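Local coordinates for protein peptidoglycan D,D-transpeptidase FtsI (Yersinia pestis, PDB 6SYN) that probably cross-links the stem peptides of peptidoglycan as a class B penicillin-binding protein, and binds a beta-lactam-derived ligand in its transpeptidase pocket, at residues A497-G500 / G501-R504; L209-N213 / T214-L218; Q186-V189 / Y190-N194; P370-L373 / A374-Y377. One frame throughout, in Å; residues are numbered along the deposited sequence.

Interaction 1. Residues A497-G500 / G501-R504; sequences AIMG and GVLR
M499 meets L503 one helical turn on, and the pair shows how a regular backbone sets out the side chains that a helix offers to a sheet. The backbone bonds come first. V502 N donates to I498 O over 3.0 Å, and L503 N reaches M499 O at the same length, 3.0 Å. R504 N to G500 O is longer and more bent, 3.2 Å with 148° at the hydrogen, while G501 N to A497 O is weak at 3.4 Å.

The apolar contacts add an i to i+3 pair, M499 with V502, to two i to i+4 pairs. M499 CG lies 4.0 Å from L503 CD1, the two side chains passing at a slant. M499 sets CG anti to its own N (chi1 -167°), then bends at its next two torsions, and its SD stands 4.2 Å from V502 CG1. The other branch of V502, CG2, turns to I498 CG2 at 4.2 Å, so the valine touches two residues of the preceding turn with different methyls.

G500 and G501 lie on the partly exposed side, where the turn carries no side chain. Beyond the helix, M499 and V502 rest on F471, I498 on L473 and V189, and L503 on Y434 and P465. This is an amphipathic helix, here the C-terminal helix 492-505 lying against the central antiparallel sheet of a penicillin-binding transpeptidase domain.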
loop_
_atom_site.group_PDB
_atom_site.type_symbol
_atom_site.label_atom_id
_atom_site.label_comp_id
_atom_site.label_asym_id
_atom_site.label_seq_id
_atom_site.Cartn_x
_atom_site.Cartn_y
_atom_site.Cartn_z
ATOM N N ALA A 497 6.550 -10.382 -10.615
ATOM C CA ALA A 497 7.906 -9.892 -10.280
ATOM C C ALA A 497 8.101 -9.857 -8.758
ATOM O O ALA A 497 9.161 -10.319 -8.293
ATOM C CB ALA A 497 8.123 -8.530 -10.892
ATOM N N ILE A 498 7.132 -9.323 -8.005
ATOM C CA ILE A 498 7.259 -9.142 -6.525
ATOM C C ILE A 498 7.171 -10.511 -5.839
ATOM O O ILE A 498 8.057 -10.814 -5.032
ATOM C CB ILE A 498 6.221 -8.142 -5.974
ATOM C CG1 ILE A 498 6.622 -6.698 -6.295
ATOM C CG2 ILE A 498 6.016 -8.345 -4.477
ATOM C CD1 ILE A 498 5.613 -5.650 -5.880
ATOM N N MET A 499 6.153 -11.313 -6.157
ATOM C CA MET A 499 5.913 -12.623 -5.492
ATOM C C MET A 499 7.061 -13.595 -5.801
ATOM O O MET A 499 7.413 -14.378 -4.901
ATOM C CB MET A 499 4.572 -13.233 -5.915
ATOM C CG MET A 499 4.149 -14.404 -5.047
ATOM S SD MET A 499 4.316 -14.063 -3.266
ATOM C CE MET A 499 2.633 -13.604 -2.852
ATOM N N GLY A 500 7.628 -13.527 -7.012
ATOM C CA GLY A 500 8.791 -14.330 -7.439
ATOM C C GLY A 500 9.982 -14.125 -6.520
ATOM O O GLY A 500 10.439 -15.111 -5.918
ATOM N N GLY A 501 10.469 -12.886 -6.418
ATOM C CA GLY A 501 11.584 -12.498 -5.534
ATOM C C GLY A 501 11.299 -12.862 -4.086
ATOM O O GLY A 501 12.184 -13.450 -3.437
ATOM N N VAL A 502 10.093 -12.563 -3.600
ATOM C CA VAL A 502 9.651 -12.930 -2.224
ATOM C C VAL A 502 9.926 -14.425 -2.001
ATOM O O VAL A 502 10.725 -14.745 -1.102
ATOM C CB VAL A 502 8.170 -12.572 -1.992
ATOM C CG1 VAL A 502 7.615 -13.251 -0.749
ATOM C CG2 VAL A 502 7.963 -11.066 -1.918
ATOM N N LEU A 503 9.302 -15.303 -2.795
ATOM C CA LEU A 503 9.391 -16.786 -2.641
ATOM C C LEU A 503 10.861 -17.224 -2.597
ATOM O O LEU A 503 11.180 -18.128 -1.803
ATOM C CB LEU A 503 8.654 -17.470 -3.797
ATOM C CG LEU A 503 7.130 -17.426 -3.709
ATOM C CD1 LEU A 503 6.492 -17.598 -5.076
ATOM C CD2 LEU A 503 6.618 -18.479 -2.739
ATOM N N ARG A 504 11.709 -16.596 -3.416
ATOM C CA ARG A 504 13.147 -16.946 -3.577
ATOM C C ARG A 504 13.968 -16.381 -2.410
ATOM O O ARG A 504 14.768 -17.148 -1.839
ATOM C CB ARG A 504 13.668 -16.459 -4.935
ATOM C CG ARG A 504 13.296 -17.368 -6.099
ATOM C CD ARG A 504 13.726 -18.810 -5.877
ATOM N NE ARG A 504 13.452 -19.821 -6.901
ATOM C CZ ARG A 504 12.913 -19.648 -8.113
ATOM N NH1 ARG A 504 12.749 -20.705 -8.893
ATOM N NH2 ARG A 504 12.531 -18.464 -8.566
#

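Interaction 2. Residues L209-N213 / T214-L218; sequences LVDVN and TGEVL
D211 and T214 face each other across the hairpin loop, their side chains crossing so that T214 OG1 sits 3.2 Å from D211 CB. With chi1 at 74°, T214 OG1 stands between its own N and carbonyl carbon, where it accepts from E216 N (3.2 Å), an ST turn, and donates to E216 OE1 at 2.7 Å on the anti lone pair. D211 reaches forward: its OD1, also through the anti lone pair, takes N213 N, two residues on, at 3.2 Å, an Asx turn. The carboxylates of D211 and E216 lie near one another; the salt bridge from E216 OE2 to R22 would ease any repulsion.

Further along, L218 lays CD1 3.9 Å from D211 CB, and its CB meets L209 CD2. V210 and V217 turn their side chains to one common face, where V210 packs on A374 of helix 370-381.

The backbone closes round these groups. D211 N to E216 O (2.9 Å) and L218 N to L209 O (3.0 Å) flank the non-hydrogen-bonded V210-V217 pair, G215 N reaches D211 O from above the carbonyl plane, and G215 itself has a positive phi of 74°. Together they form a beta hairpin, joining strands 204-211 and 217-223 at one margin of the transpeptidase sheet.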
loop_
_atom_site.group_PDB
_atom_site.type_symbol
_atom_site.label_atom_id
_atom_site.label_comp_id
_atom_site.label_asym_id
_atom_site.label_seq_id
_atom_site.Cartn_x
_atom_site.Cartn_y
_atom_site.Cartn_z
ATOM N N LEU A 209 2.072 -6.617 1.126
ATOM C CA LEU A 209 2.492 -8.031 1.297
ATOM C C LEU A 209 2.287 -8.431 2.762
ATOM O O LEU A 209 2.902 -7.795 3.642
ATOM C CB LEU A 209 3.966 -8.159 0.911
ATOM C CG LEU A 209 4.529 -9.578 0.940
ATOM C CD1 LEU A 209 4.056 -10.369 -0.267
ATOM C CD2 LEU A 209 6.048 -9.547 1.006
ATOM N N VAL A 210 1.482 -9.466 3.005
ATOM C CA VAL A 210 1.095 -9.922 4.371
ATOM C C VAL A 210 1.466 -11.399 4.526
ATOM O O VAL A 210 1.214 -12.182 3.594
ATOM C CB VAL A 210 -0.404 -9.691 4.632
ATOM C CG1 VAL A 210 -0.813 -10.154 6.026
ATOM C CG2 VAL A 210 -0.784 -8.235 4.410
ATOM N N ASP A 211 2.054 -11.737 5.675
ATOM C CA ASP A 211 2.280 -13.128 6.128
ATOM C C ASP A 211 0.912 -13.763 6.382
ATOM O O ASP A 211 0.127 -13.200 7.169
ATOM C CB ASP A 211 3.154 -13.159 7.382
ATOM C CG ASP A 211 3.861 -14.484 7.593
ATOM O OD1 ASP A 211 3.166 -15.518 7.651
ATOM O OD2 ASP A 211 5.103 -14.471 7.677
ATOM N N VAL A 212 0.650 -14.897 5.738
ATOM C CA VAL A 212 -0.653 -15.625 5.773
ATOM C C VAL A 212 -0.916 -16.177 7.188
ATOM O O VAL A 212 -2.096 -16.235 7.593
ATOM C CB VAL A 212 -0.633 -16.721 4.690
ATOM C CG1 VAL A 212 -1.780 -17.705 4.831
ATOM C CG2 VAL A 212 -0.608 -16.112 3.292
ATOM N N ASN A 213 0.138 -16.529 7.930
ATOM C CA ASN A 213 0.046 -17.312 9.193
ATOM C C ASN A 213 0.137 -16.414 10.433
ATOM O O ASN A 213 -0.388 -16.833 11.481
ATOM C CB ASN A 213 1.132 -18.388 9.263
ATOM C CG ASN A 213 0.984 -19.443 8.187
ATOM O OD1 ASN A 213 1.961 -19.806 7.536
ATOM N ND2 ASN A 213 -0.230 -19.934 7.989
ATOM N N THR A 214 0.808 -15.260 10.346
ATOM C CA THR A 214 1.112 -14.367 11.503
ATOM C C THR A 214 0.304 -13.062 11.419
ATOM O O THR A 214 0.157 -12.396 12.465
ATOM C CB THR A 214 2.620 -14.090 11.594
ATOM O OG1 THR A 214 2.973 -13.187 10.544
ATOM C CG2 THR A 214 3.465 -15.341 11.493
ATOM N N GLY A 215 -0.197 -12.702 10.229
ATOM C CA GLY A 215 -0.897 -11.426 9.971
ATOM C C GLY A 215 0.069 -10.253 9.932
ATOM O O GLY A 215 -0.393 -9.104 9.817
ATOM N N GLU A 216 1.370 -10.523 10.023
ATOM C CA GLU A 216 2.423 -9.484 9.987
ATOM C C GLU A 216 2.431 -8.828 8.599
ATOM O O GLU A 216 2.252 -9.559 7.594
ATOM C CB GLU A 216 3.776 -10.116 10.301
ATOM C CG GLU A 216 3.945 -10.508 11.751
ATOM C CD GLU A 216 5.234 -11.269 11.987
ATOM O OE1 GLU A 216 5.351 -12.400 11.475
ATOM O OE2 GLU A 216 6.132 -10.713 12.640
ATOM N N VAL A 217 2.607 -7.502 8.551
ATOM C CA VAL A 217 2.827 -6.733 7.293
ATOM C C VAL A 217 4.326 -6.772 6.996
ATOM O O VAL A 217 5.080 -6.096 7.721
ATOM C CB VAL A 217 2.319 -5.283 7.390
ATOM C CG1 VAL A 217 2.567 -4.531 6.090
ATOM C CG2 VAL A 217 0.849 -5.206 7.785
ATOM N N LEU A 218 4.719 -7.555 5.987
ATOM C CA LEU A 218 6.126 -7.783 5.568
ATOM C C LEU A 218 6.586 -6.650 4.648
ATOM O O LEU A 218 7.797 -6.351 4.643
ATOM C CB LEU A 218 6.217 -9.142 4.864
ATOM C CG LEU A 218 5.964 -10.348 5.765
ATOM C CD1 LEU A 218 5.825 -11.629 4.959
ATOM C CD2 LEU A 218 7.065 -10.485 6.809
#

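Interaction 3. Residues Q186-V189 / Y190-N194; sequences QALV and YRELN
Q186 O accepts from Y190 N at 2.8 Å, the first of four successive i to i+4 bonds between the two segments. R191 N follows on A187 O at 3.0 Å, with E192 N on L188 O at 3.2 Å and L193 N on V189 O at 3.1 Å; N194 N continues the series to Y190 O. V189 O also takes a weak hydrogen bond from E192 N, with only 120° at the hydrogen.

This i to i+4 pattern is that of the alpha-helix, here helix 183-199, which lies between strand 217-223 and the C-terminal helix 492-505. Two polar side chains, Q186 and Y190, are satisfied from outside the two segments: Q186 NE2 donates to M220 O and V119 O, and Y190 OH is hydrogen-bonded to Q118 NE2.

The R191 side chain instead folds back along its own helix. Extended through chi2 and then bent at chi3 (68°), it carries one face of the guanidinium over L188, with A187 CB at the edge in the same plane. R191 NH1 is 3.5 Å from L188 CA. NH2 comes close to A187 O, but the angle is poor for a hydrogen bond. E192 bends at chi2 and sets its CG 4.0 Å from L188 CD1, and L188 and E192 both also touch helix 492-505.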
loop_
_atom_site.group_PDB
_atom_site.type_symbol
_atom_site.label_atom_id
_atom_site.label_comp_id
_atom_site.label_asym_id
_atom_site.label_seq_id
_atom_site.Cartn_x
_atom_site.Cartn_y
_atom_site.Cartn_z
ATOM N N GLN A 186 10.623 -4.988 1.278
ATOM C CA GLN A 186 10.133 -3.603 1.033
ATOM C C GLN A 186 10.867 -3.025 -0.185
ATOM O O GLN A 186 10.202 -2.392 -1.038
ATOM C CB GLN A 186 10.313 -2.724 2.274
ATOM C CG GLN A 186 9.726 -1.323 2.115
ATOM C CD GLN A 186 8.220 -1.288 2.206
ATOM O OE1 GLN A 186 7.564 -2.302 2.430
ATOM N NE2 GLN A 186 7.654 -0.104 2.034
ATOM N N ALA A 187 12.182 -3.247 -0.265
ATOM C CA ALA A 187 13.056 -2.807 -1.378
ATOM C C ALA A 187 12.558 -3.433 -2.684
ATOM O O ALA A 187 12.394 -2.682 -3.667
ATOM C CB ALA A 187 14.492 -3.171 -1.095
ATOM N N LEU A 188 12.304 -4.747 -2.680
ATOM C CA LEU A 188 11.792 -5.492 -3.862
ATOM C C LEU A 188 10.394 -4.988 -4.220
ATOM O O LEU A 188 10.155 -4.671 -5.396
ATOM C CB LEU A 188 11.737 -6.992 -3.574
ATOM C CG LEU A 188 10.976 -7.793 -4.628
ATOM C CD1 LEU A 188 11.655 -7.663 -5.985
ATOM C CD2 LEU A 188 10.840 -9.250 -4.226
ATOM N N VAL A 189 9.489 -4.965 -3.246
ATOM C CA VAL A 189 8.086 -4.505 -3.450
ATOM C C VAL A 189 8.123 -3.090 -4.042
ATOM O O VAL A 189 7.629 -2.917 -5.166
ATOM C CB VAL A 189 7.267 -4.572 -2.148
ATOM C CG1 VAL A 189 5.977 -3.775 -2.251
ATOM C CG2 VAL A 189 6.965 -6.011 -1.759
ATOM N N TYR A 190 8.697 -2.121 -3.326
ATOM C CA TYR A 190 8.659 -0.688 -3.714
ATOM C C TYR A 190 9.273 -0.502 -5.108
ATOM O O TYR A 190 8.724 0.290 -5.893
ATOM C CB TYR A 190 9.377 0.203 -2.701
ATOM C CG TYR A 190 9.575 1.610 -3.204
ATOM C CD1 TYR A 190 8.565 2.554 -3.112
ATOM C CD2 TYR A 190 10.752 1.976 -3.839
ATOM C CE1 TYR A 190 8.734 3.837 -3.605
ATOM C CE2 TYR A 190 10.938 3.253 -4.335
ATOM C CZ TYR A 190 9.926 4.188 -4.216
ATOM O OH TYR A 190 10.115 5.447 -4.703
ATOM N N ARG A 191 10.378 -1.191 -5.403
ATOM C CA ARG A 191 11.151 -1.005 -6.660
ATOM C C ARG A 191 10.302 -1.448 -7.857
ATOM O O ARG A 191 10.344 -0.768 -8.901
ATOM C CB ARG A 191 12.475 -1.770 -6.583
ATOM C CG ARG A 191 13.149 -2.026 -7.923
ATOM C CD ARG A 191 14.570 -2.519 -7.723
ATOM N NE ARG A 191 14.701 -3.852 -7.122
ATOM C CZ ARG A 191 14.821 -4.126 -5.813
ATOM N NH1 ARG A 191 14.970 -5.382 -5.418
ATOM N NH2 ARG A 191 14.788 -3.169 -4.900
ATOM N N GLU A 192 9.568 -2.551 -7.720
ATOM C CA GLU A 192 8.692 -3.081 -8.798
ATOM C C GLU A 192 7.502 -2.134 -8.981
ATOM O O GLU A 192 7.125 -1.878 -10.141
ATOM C CB GLU A 192 8.270 -4.515 -8.470
ATOM C CG GLU A 192 9.436 -5.487 -8.465
ATOM C CD GLU A 192 10.175 -5.584 -9.787
ATOM O OE1 GLU A 192 9.539 -5.386 -10.832
ATOM O OE2 GLU A 192 11.385 -5.853 -9.765
ATOM N N LEU A 193 6.958 -1.618 -7.876
ATOM C CA LEU A 193 5.752 -0.749 -7.852
ATOM C C LEU A 193 6.083 0.599 -8.500
ATOM O O LEU A 193 5.414 0.974 -9.479
ATOM C CB LEU A 193 5.316 -0.556 -6.397
ATOM C CG LEU A 193 4.116 0.365 -6.193
ATOM C CD1 LEU A 193 2.843 -0.304 -6.690
ATOM C CD2 LEU A 193 3.985 0.768 -4.731
ATOM N N ASN A 194 7.087 1.285 -7.947
ATOM C CA ASN A 194 7.554 2.630 -8.371
ATOM C C ASN A 194 7.797 2.630 -9.881
ATOM O O ASN A 194 7.208 3.479 -10.569
ATOM C CB ASN A 194 8.815 3.038 -7.614
ATOM C CG ASN A 194 9.054 4.527 -7.663
ATOM O OD1 ASN A 194 10.142 4.975 -8.016
ATOM N ND2 ASN A 194 8.040 5.298 -7.315
#

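Interaction 4. Residues P370-L373 / A374-Y377; sequences PLQL and ARVY
L373 and Y377 lie side by side and point the same way, the leucine's CD1 3.8 Å from Y377 CE1, an example of how torsions one turn apart can bring two side chains into line. L373 holds CG anti to its N (chi1 -174°), which carries the branched end outward from the helix, with CD1 on the side of Y377. Y377 takes the other course, its ring anti to the carbonyl carbon (chi1 -82°), and so presents the ring edge to the previous turn: L373 O lies in the ring plane, 3.3 Å from Y377 CD1. That same oxygen accepts Y377 N at 3.2 Å.

Q372 and R375 also run alongside one another, with amide and guanidinium planes turned 60° apart and Q372 CG 3.9 Å from R375 NH2. The arginine chain stays extended until a bend at chi3, which turns NE back toward the preceding turn, on the side of Q372. There a water accepts from R375 NE at 2.7 Å, in the guanidinium plane, and donates to Q372 O, also 2.7 Å away. Q372 O thus serves both this water and V376 N (3.2 Å). The buried polar ends are secured by chain carbonyls: Q372 NE2 by K332 O, R375 NH1 by A333 O.

A374 packs on V208, V210 and V474 of the sheet. Y377 OH is bonded to T253 O, within the probable SxxK motif whose S252 and K255 line the ligand pocket, so Y377 is consistent with a second-shell residue behind the active site, on a buried helix of the transpeptidase fold.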
loop_
_atom_site.group_PDB
_atom_site.type_symbol
_atom_site.label_atom_id
_atom_site.label_comp_id
_atom_site.label_asym_id
_atom_site.label_seq_id
_atom_site.Cartn_x
_atom_site.Cartn_y
_atom_site.Cartn_z
ATOM N N PRO A 370 -6.252 -0.610 0.395
ATOM C CA PRO A 370 -5.380 -1.697 -0.060
ATOM C C PRO A 370 -4.999 -2.677 1.061
ATOM O O PRO A 370 -5.014 -3.873 0.818
ATOM C CB PRO A 370 -4.166 -0.927 -0.595
ATOM C CG PRO A 370 -4.781 0.341 -1.148
ATOM C CD PRO A 370 -5.844 0.702 -0.130
ATOM N N LEU A 371 -4.703 -2.161 2.258
ATOM C CA LEU A 371 -4.370 -2.983 3.452
ATOM C C LEU A 371 -5.551 -3.904 3.792
ATOM O O LEU A 371 -5.301 -5.089 4.131
ATOM C CB LEU A 371 -4.013 -2.075 4.635
ATOM C CG LEU A 371 -3.690 -2.813 5.936
ATOM C CD1 LEU A 371 -2.545 -3.801 5.740
ATOM C CD2 LEU A 371 -3.370 -1.841 7.062
ATOM N N GLN A 372 -6.784 -3.393 3.697
ATOM C CA GLN A 372 -8.017 -4.173 3.985
ATOM C C GLN A 372 -8.112 -5.338 2.995
ATOM O O GLN A 372 -8.464 -6.457 3.425
ATOM C CB GLN A 372 -9.254 -3.279 3.929
ATOM C CG GLN A 372 -9.577 -2.612 5.257
ATOM C CD GLN A 372 -10.881 -1.859 5.191
ATOM O OE1 GLN A 372 -11.161 -1.169 4.215
ATOM N NE2 GLN A 372 -11.688 -1.994 6.234
ATOM N N LEU A 373 -7.774 -5.077 1.728
ATOM C CA LEU A 373 -7.819 -6.070 0.620
ATOM C C LEU A 373 -6.736 -7.141 0.829
ATOM O O LEU A 373 -6.996 -8.309 0.498
ATOM C CB LEU A 373 -7.643 -5.334 -0.714
ATOM C CG LEU A 373 -7.802 -6.193 -1.969
ATOM C CD1 LEU A 373 -9.173 -6.851 -2.018
ATOM C CD2 LEU A 373 -7.574 -5.364 -3.230
ATOM N N ALA A 374 -5.570 -6.751 1.353
ATOM C CA ALA A 374 -4.438 -7.661 1.644
ATOM C C ALA A 374 -4.871 -8.662 2.715
ATOM O O ALA A 374 -4.541 -9.854 2.582
ATOM C CB ALA A 374 -3.228 -6.876 2.081
ATOM N N ARG A 375 -5.609 -8.191 3.722
ATOM C CA ARG A 375 -6.103 -9.038 4.835
ATOM C C ARG A 375 -7.144 -10.035 4.304
ATOM O O ARG A 375 -7.125 -11.188 4.772
ATOM C CB ARG A 375 -6.656 -8.175 5.966
ATOM C CG ARG A 375 -6.932 -8.961 7.241
ATOM C CD ARG A 375 -7.632 -8.152 8.313
ATOM N NE ARG A 375 -8.705 -7.337 7.767
ATOM C CZ ARG A 375 -9.180 -6.233 8.328
ATOM N NH1 ARG A 375 -8.690 -5.795 9.476
ATOM N NH2 ARG A 375 -10.155 -5.565 7.734
ATOM N N VAL A 376 -8.009 -9.629 3.369
ATOM C CA VAL A 376 -8.961 -10.563 2.694
ATOM C C VAL A 376 -8.147 -11.728 2.108
ATOM O O VAL A 376 -8.463 -12.892 2.405
ATOM C CB VAL A 376 -9.821 -9.857 1.625
ATOM C CG1 VAL A 376 -10.563 -10.851 0.743
ATOM C CG2 VAL A 376 -10.804 -8.877 2.246
ATOM N N TYR A 377 -7.100 -11.425 1.343
ATOM C CA TYR A 377 -6.294 -12.428 0.601
ATOM C C TYR A 377 -5.410 -13.219 1.579
ATOM O O TYR A 377 -5.166 -14.413 1.298
ATOM C CB TYR A 377 -5.606 -11.744 -0.586
ATOM C CG TYR A 377 -6.545 -11.618 -1.756
ATOM C CD1 TYR A 377 -7.514 -10.627 -1.794
ATOM C CD2 TYR A 377 -6.553 -12.567 -2.764
ATOM C CE1 TYR A 377 -8.416 -10.535 -2.839
ATOM C CE2 TYR A 377 -7.454 -12.498 -3.814
ATOM C CZ TYR A 377 -8.386 -11.476 -3.853
ATOM O OH TYR A 377 -9.278 -11.414 -4.886
HETATM O O HOH W 1 -10.103 -7.346 5.403
#

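Interactions 1, 3 and 4 are each about two turns of helix, whereas interaction 2 is the hairpin that places an edge strand of the sheet. Interaction 4 is wholly buried, interaction 2 largely so, and interactions 1 and 3 each keep an exposed arginine. The hairpin meets helices on its two faces: L209 touches V502 of interaction 1, while V210 and V217 meet A374 and L371 of interaction 4. Interactions 1 and 3 pack on each other, through I498 with V189 and A497 with E192. Apolar packing dominates interaction 1 and turn-forming polar bonds interaction 2; in interaction 3 buried Q186 and Y190 bond outside the helix while R191 folds along it; water and carbonyls serve interaction 4.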